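Local coordinates for protein tubulin-specific chaperone A (Saccharomyces cerevisiae, PDB 1QSD) that binds beta-tubulin as a post-chaperonin cofactor and takes part in an early step of the tubulin folding pathway, at residues A[60-63]-A[64-67]. Sequence-based numbering, arbitrary orientation.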
loop_
_atom_site.group_PDB
_atom_site.type_symbol
_atom_site.label_atom_id
_atom_site.label_comp_id
_atom_site.label_asym_id
_atom_site.label_seq_id
_atom_site.Cartn_x
_atom_site.Cartn_y
_atom_site.Cartn_z
ATOM N N ARG A 60 7.371 -2.163 -6.304
ATOM C CA ARG A 60 6.739 -2.059 -7.624
ATOM C C ARG A 60 5.559 -1.063 -7.649
ATOM O O ARG A 60 5.236 -0.462 -8.681
ATOM C CB ARG A 60 6.329 -3.467 -8.113
ATOM C CG ARG A 60 4.837 -3.832 -7.969
ATOM C CD ARG A 60 4.567 -5.344 -7.854
ATOM N NE ARG A 60 5.362 -6.160 -8.772
ATOM C CZ ARG A 60 5.681 -7.430 -8.547
ATOM N NH1 ARG A 60 5.269 -8.029 -7.438
ATOM N NH2 ARG A 60 6.457 -8.092 -9.397
ATOM N N LEU A 61 4.988 -0.842 -6.473
ATOM C CA LEU A 61 3.855 0.059 -6.264
ATOM C C LEU A 61 4.186 1.546 -6.404
ATOM O O LEU A 61 3.319 2.360 -6.731
ATOM C CB LEU A 61 3.328 -0.159 -4.853
ATOM C CG LEU A 61 1.863 -0.408 -4.566
ATOM C CD1 LEU A 61 1.770 -0.669 -3.085
ATOM C CD2 LEU A 61 1.008 0.778 -4.968
ATOM N N LEU A 62 5.422 1.912 -6.082
ATOM C CA LEU A 62 5.839 3.304 -6.143
ATOM C C LEU A 62 5.901 3.955 -7.506
ATOM O O LEU A 62 5.387 5.060 -7.672
ATOM C CB LEU A 62 7.154 3.510 -5.407
ATOM C CG LEU A 62 7.002 3.383 -3.895
ATOM C CD1 LEU A 62 8.280 3.817 -3.224
ATOM C CD2 LEU A 62 5.840 4.246 -3.415
ATOM N N PRO A 63 6.504 3.284 -8.505
ATOM C CA PRO A 63 6.579 3.892 -9.832
ATOM C C PRO A 63 5.223 4.353 -10.361
ATOM O O PRO A 63 5.061 5.521 -10.694
ATOM C CB PRO A 63 7.165 2.771 -10.691
ATOM C CG PRO A 63 8.004 2.023 -9.737
ATOM C CD PRO A 63 7.123 1.947 -8.520
ATOM N N THR A 64 4.236 3.460 -10.371
ATOM C CA THR A 64 2.918 3.801 -10.894
ATOM C C THR A 64 2.279 4.924 -10.117
ATOM O O THR A 64 1.506 5.718 -10.669
ATOM C CB THR A 64 1.982 2.577 -10.932
ATOM O OG1 THR A 64 2.120 1.839 -9.712
ATOM C CG2 THR A 64 2.319 1.676 -12.144
ATOM N N LEU A 65 2.649 5.003 -8.843
ATOM C CA LEU A 65 2.150 6.029 -7.936
ATOM C C LEU A 65 2.740 7.394 -8.295
ATOM O O LEU A 65 2.038 8.414 -8.213
ATOM C CB LEU A 65 2.483 5.663 -6.494
ATOM C CG LEU A 65 1.944 6.573 -5.403
ATOM C CD1 LEU A 65 0.439 6.791 -5.578
ATOM C CD2 LEU A 65 2.240 5.958 -4.085
ATOM N N TYR A 66 4.013 7.415 -8.712
ATOM C CA TYR A 66 4.654 8.668 -9.118
ATOM C C TYR A 66 4.100 9.137 -10.441
ATOM O O TYR A 66 3.959 10.338 -10.641
ATOM C CB TYR A 66 6.158 8.532 -9.222
ATOM C CG TYR A 66 6.814 8.344 -7.886
ATOM C CD1 TYR A 66 6.670 9.296 -6.866
ATOM C CD2 TYR A 66 7.579 7.213 -7.628
ATOM C CE1 TYR A 66 7.279 9.119 -5.620
ATOM C CE2 TYR A 66 8.192 7.028 -6.387
ATOM C CZ TYR A 66 8.042 7.977 -5.391
ATOM O OH TYR A 66 8.703 7.759 -4.198
ATOM N N GLU A 67 3.778 8.191 -11.328
ATOM C CA GLU A 67 3.193 8.504 -12.624
ATOM C C GLU A 67 1.873 9.269 -12.403
ATOM O O GLU A 67 1.656 10.311 -13.002
ATOM C CB GLU A 67 2.937 7.210 -13.421
ATOM C CG GLU A 67 4.207 6.556 -13.992
ATOM C CD GLU A 67 4.001 5.104 -14.470
ATOM O OE1 GLU A 67 4.802 4.206 -14.081
ATOM O OE2 GLU A 67 3.039 4.860 -15.238
#
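Leu-62 and Tyr-66, one turn apart on helix 45-81, run side by side in the same direction: Leu-62 CB lies 3.8 Å from Tyr-66 CE2, and the phenol ring stands obliquely beside the Leu-62 carbonyl. Both side chains have CG anti to the carbonyl carbon (chi1 -71° and -69°) and, one helical turn apart, this sends them the same way. Leu-65 instead carries CG anti to its backbone N (chi1 -175°), and its CD2 meets Leu-62 CD2 at 4.0 Å. Tyr-66 N to Leu-62 O (2.9 Å) and Glu-67 N to Pro-63 O (3.0 Å) are firm i to i+4 bonds; Tyr-66 N also bonds weakly to Pro-63 O (2.9 Å). One residue earlier the bond is weak: Leu-65 N lies 3.4 Å from Leu-61 O. The Thr-64 hydroxyl adds a second weak donor to that carbonyl, OG1 to Leu-61 O being 3.3 Å. This lies at a kink where the nitrogens of Leu-62 and Pro-63 lack bonds to the preceding turn; proline has no N-H to give. Tyr-66 OH is hydrogen-bonded to Glu-20 of helix 5-39. The chemistry implies a leucine and tyrosine face packed on that helix, with Leu-61 also meeting Leu-61 of the second subunit, and Pro-63 and Glu-67 exposed.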